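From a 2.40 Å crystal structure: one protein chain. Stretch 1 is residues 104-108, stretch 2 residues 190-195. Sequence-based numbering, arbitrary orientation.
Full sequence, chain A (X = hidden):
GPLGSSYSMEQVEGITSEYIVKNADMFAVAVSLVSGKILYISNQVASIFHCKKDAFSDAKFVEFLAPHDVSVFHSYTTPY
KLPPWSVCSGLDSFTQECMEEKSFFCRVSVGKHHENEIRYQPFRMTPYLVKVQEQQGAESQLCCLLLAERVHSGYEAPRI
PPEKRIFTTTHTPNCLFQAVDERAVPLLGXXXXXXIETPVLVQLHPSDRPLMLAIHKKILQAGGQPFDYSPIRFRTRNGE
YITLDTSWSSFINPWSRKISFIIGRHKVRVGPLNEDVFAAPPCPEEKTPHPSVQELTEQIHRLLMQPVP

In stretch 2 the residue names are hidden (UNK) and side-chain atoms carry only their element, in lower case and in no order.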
ATOM      1  N   PHE A 104       2.939  13.418  -1.908  1.00 63.21           N
ATOM      2  CA  PHE A 104       2.931  12.398  -2.950  1.00 60.82           C
ATOM      3  C   PHE A 104       3.437  13.042  -4.238  1.00 59.06           C
ATOM      4  O   PHE A 104       3.648  14.256  -4.280  1.00 59.63           O
ATOM      5  CB  PHE A 104       1.507  11.844  -3.132  1.00 59.90           C
ATOM      6  CG  PHE A 104       0.503  12.876  -3.566  1.00 60.67           C
ATOM      7  CD1 PHE A 104       0.106  12.964  -4.896  1.00 59.65           C
ATOM      8  CD2 PHE A 104      -0.016  13.793  -2.656  1.00 61.87           C
ATOM      9  CE1 PHE A 104      -0.787  13.948  -5.314  1.00 58.57           C
ATOM     10  CE2 PHE A 104      -0.911  14.781  -3.068  1.00 61.15           C
ATOM     11  CZ  PHE A 104      -1.293  14.857  -4.403  1.00 58.85           C
ATOM     12  N   PHE A 105       3.636  12.240  -5.279  1.00 56.93           N
ATOM     13  CA  PHE A 105       4.126  12.760  -6.554  1.00 54.55           C
ATOM     14  C   PHE A 105       3.151  12.597  -7.715  1.00 54.30           C
ATOM     15  O   PHE A 105       2.431  11.608  -7.809  1.00 51.24           O
ATOM     16  CB  PHE A 105       5.444  12.084  -6.928  1.00 53.23           C
ATOM     17  CG  PHE A 105       6.523  12.262  -5.910  1.00 52.65           C
ATOM     18  CD1 PHE A 105       6.487  11.561  -4.712  1.00 53.17           C
ATOM     19  CD2 PHE A 105       7.580  13.129  -6.148  1.00 52.81           C
ATOM     20  CE1 PHE A 105       7.489  11.719  -3.764  1.00 52.20           C
ATOM     21  CE2 PHE A 105       8.584  13.295  -5.207  1.00 53.40           C
ATOM     22  CZ  PHE A 105       8.539  12.586  -4.011  1.00 52.36           C
ATOM     23  N   CYS A 106       3.159  13.576  -8.610  1.00 55.98           N
ATOM     24  CA  CYS A 106       2.296  13.574  -9.788  1.00 57.31           C
ATOM     25  C   CYS A 106       2.989  14.230 -10.970  1.00 56.36           C
ATOM     26  O   CYS A 106       3.783  15.160 -10.801  1.00 55.34           O
ATOM     27  CB  CYS A 106       0.997  14.330  -9.505  1.00 59.75           C
ATOM     28  SG  CYS A 106      -0.411  13.299  -9.041  1.00 68.39           S
ATOM     29  N   ARG A 107       2.701  13.726 -12.167  1.00 56.44           N
ATOM     30  CA  ARG A 107       3.264  14.290 -13.387  1.00 56.45           C
ATOM     31  C   ARG A 107       2.194  15.232 -13.928  1.00 56.59           C
ATOM     32  O   ARG A 107       1.048  14.832 -14.125  1.00 54.70           O
ATOM     33  CB  ARG A 107       3.578  13.175 -14.386  1.00 57.71           C
ATOM     34  CG  ARG A 107       4.981  12.586 -14.212  1.00 58.06           C
ATOM     35  CD  ARG A 107       5.068  11.109 -14.594  1.00 55.04           C
ATOM     36  NE  ARG A 107       4.380  10.276 -13.610  1.00 57.47           N
ATOM     37  CZ  ARG A 107       4.653   8.994 -13.367  1.00 56.79           C
ATOM     38  NH1 ARG A 107       5.612   8.366 -14.035  1.00 56.36           N
ATOM     39  NH2 ARG A 107       3.963   8.338 -12.444  1.00 56.71           N
ATOM     40  N   VAL A 108       2.565  16.490 -14.136  1.00 57.71           N
ATOM     41  CA  VAL A 108       1.620  17.496 -14.617  1.00 58.30           C
ATOM     42  C   VAL A 108       1.965  18.003 -16.013  1.00 59.36           C
ATOM     43  O   VAL A 108       3.133  18.084 -16.381  1.00 58.87           O
ATOM     44  CB  VAL A 108       1.571  18.699 -13.644  1.00 57.64           C
ATOM     45  CG1 VAL A 108       0.452  19.659 -14.042  1.00 56.21           C
ATOM     46  CG2 VAL A 108       1.368  18.198 -12.220  1.00 55.01           C
ATOM     47  N   UNK A 190      11.371   7.177 -11.441  1.00 42.95           N
ATOM     48  CA  UNK A 190      10.017   6.678 -11.240  1.00 42.33           C
ATOM     49  C   UNK A 190       9.362   7.399 -10.083  1.00 40.94           C
ATOM     50  O   UNK A 190      10.046   7.880  -9.185  1.00 40.10           O
ATOM     51  o   UNK A 190      12.004   1.407 -14.599  1.00 48.83           O
ATOM     52  c   UNK A 190      11.813   3.641 -11.698  1.00 40.44           C
ATOM     53  c   UNK A 190      10.312   2.949 -13.930  1.00 41.12           C
ATOM     54  c   UNK A 190      12.304   2.701 -12.598  1.00 43.69           C
ATOM     55  c   UNK A 190       9.831   3.886 -13.018  1.00 40.23           C
ATOM     56  c   UNK A 190      11.543   2.358 -13.714  1.00 45.00           C
ATOM     57  c   UNK A 190      10.568   4.241 -11.893  1.00 40.84           C
ATOM     58  c   UNK A 190      10.007   5.192 -10.874  1.00 42.04           C
ATOM     59  N   UNK A 191       8.035   7.470 -10.106  1.00 41.33           N
ATOM     60  CA  UNK A 191       7.290   8.054  -8.995  1.00 41.43           C
ATOM     61  C   UNK A 191       6.893   6.829  -8.150  1.00 41.49           C
ATOM     62  O   UNK A 191       6.700   5.731  -8.687  1.00 42.19           O
ATOM     63  c   UNK A 191       6.067   8.807  -9.504  1.00 41.64           C
ATOM     64  c   UNK A 191       7.478  10.880  -9.757  1.00 40.56           C
ATOM     65  c   UNK A 191       6.394  10.009 -10.405  1.00 44.45           C
ATOM     66  c   UNK A 191       5.115  10.834 -10.630  1.00 43.00           C
ATOM     67  N   UNK A 192       6.776   6.988  -6.825  1.00 41.19           N
ATOM     68  CA  UNK A 192       6.417   5.838  -5.985  1.00 41.82           C
ATOM     69  C   UNK A 192       5.388   4.869  -6.551  1.00 43.28           C
ATOM     70  O   UNK A 192       5.574   3.659  -6.483  1.00 45.79           O
ATOM     71  c   UNK A 192       6.751   8.237  -6.041  1.00 40.90           C
ATOM     72  c   UNK A 192       6.823   7.722  -4.617  1.00 40.06           C
ATOM     73  c   UNK A 192       5.947   6.491  -4.694  1.00 40.75           C
ATOM     74  N   UNK A 193       4.319   5.399  -7.134  1.00 43.03           N
ATOM     75  CA  UNK A 193       3.249   4.574  -7.670  1.00 41.46           C
ATOM     76  C   UNK A 193       3.605   3.716  -8.868  1.00 44.31           C
ATOM     77  O   UNK A 193       2.854   2.793  -9.203  1.00 46.48           O
ATOM     78  n   UNK A 193       3.154   7.853  -7.146  1.00 38.62           N
ATOM     79  o   UNK A 193       2.424   8.948  -8.963  1.00 41.57           O
ATOM     80  c   UNK A 193       2.631   7.893  -8.369  1.00 40.93           C
ATOM     81  c   UNK A 193       2.286   6.550  -9.027  1.00 39.50           C
ATOM     82  c   UNK A 193       2.032   5.439  -8.021  1.00 39.78           C
ATOM     83  N   UNK A 194       4.729   4.011  -9.521  1.00 44.21           N
ATOM     84  CA  UNK A 194       5.135   3.226 -10.679  1.00 44.42           C
ATOM     85  C   UNK A 194       5.749   1.900 -10.261  1.00 44.91           C
ATOM     86  O   UNK A 194       5.684   0.920 -10.999  1.00 45.11           O
ATOM     87  o   UNK A 194       4.440   5.450 -12.230  1.00 49.75           O
ATOM     88  c   UNK A 194       6.161   3.972 -11.525  1.00 46.49           C
ATOM     89  c   UNK A 194       5.662   5.311 -12.006  1.00 49.62           C
ATOM     90  o   UNK A 194       6.505   6.221 -12.177  1.00 51.15           O
ATOM     91  N   UNK A 195       6.337   1.884  -9.068  1.00 45.59           N
ATOM     92  CA  UNK A 195       7.010   0.706  -8.526  1.00 43.87           C
ATOM     93  C   UNK A 195       6.227  -0.080  -7.478  1.00 43.18           C
ATOM     94  O   UNK A 195       6.481  -1.263  -7.286  1.00 42.63           O
ATOM     95  c   UNK A 195       9.380   1.548  -8.982  1.00 40.56           C
ATOM     96  c   UNK A 195      10.587   2.241  -8.365  1.00 39.19           C
ATOM     97  c   UNK A 195       8.361   1.120  -7.931  1.00 41.91           C
ATOM     98  c   UNK A 195       9.794   0.298  -9.733  1.00 43.59           C
TER

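Position 190 carries one carbon leading to a ring of six carbons, and the ring bears a single oxygen at its far end. The CA-to-CB bond points away from stretch 1, and the side chain makes no contact with it, so the identification rests on covalent pattern alone. A six-carbon ring with a hydroxyl is Tyr 190.

Position 191 has four side-chain carbons, forked at the second. The CA-to-CB bond points toward the strand, and the CA atoms of Phe 105 and position 191 lie 6.2 Å apart, the closest CA pair across the stretches. One terminal carbon of the fork lies 3.7 Å from CB of Phe 105, the other 3.1 Å from NE of Arg 107. A fork at the first side-chain carbon would mark isoleucine; here two terminal carbons share the second, which gives leucine. The residue is Leu 191, with chi1 near m and chi2 near t. The carbon near Phe 105 is CD2, and the one near NE is CD1, which sits over one face of the guanidinium. CD1 of Leu 191 also lies 3.9 Å from CB of Phe 105, so this methyl touches both residues, while CD2 meets Phe 105.

At position 192 three carbons close a ring onto the backbone nitrogen, a pattern found in proline alone among the standard residues. One ring carbon lies 3.6 Å from CD1 of Phe 105. In Pro 192 this is CD, the carbon bonded to N, so the apolar contact is made beside the backbone itself. A phi of -38° and psi of -44° turn the chain at this point.

Position 193 has three carbons in a row, the third carrying one oxygen and one nitrogen. The modelled side-chain oxygen lies 2.9 Å from O of Phe 105. A terminal amide two carbons beyond CA makes this Gln 193, and that oxygen is OE1. The amide is probably turned over in the model, so its atom labels cannot settle the nature of this approach.

Position 194 shows two carbons, the second carrying two oxygens, a carboxylate one carbon from CA. Both oxygens face the guanidinium of Arg 107, as expected of Asp 194. NH2 of Arg 107 donates to OD1 at 2.9 Å with an angle of 169°, and NH1 donates to OD2 at 3.0 Å with a more bent 137°. OD2 also accepts from N of Leu 191 at 2.9 Å and 170°, while N of Asp 194 donates to O of Leu 191 at 2.7 Å; the first ties the carboxylate to the backbone of Leu 191, and the second, backbone to backbone, closes the turn.

Position 195 has four carbons forked at the second, again leucine. Leu 195 is out of reach of stretch 1.

The contact, burying 332 Å² in all, combines apolar packing with a salt bridge. Phe 105 rests against Leu 191 and Pro 192, whereas Arg 107, whose CA-to-CB bond points sideways, brings its end nearer and forms a two-pronged salt bridge with Asp 194. Leu 191 joins these parts: it packs against Phe 105, lies over the guanidinium, and donates its backbone NH to the carboxylate that binds the arginine.

Stretch 2, residues 190-195: YLPQDL
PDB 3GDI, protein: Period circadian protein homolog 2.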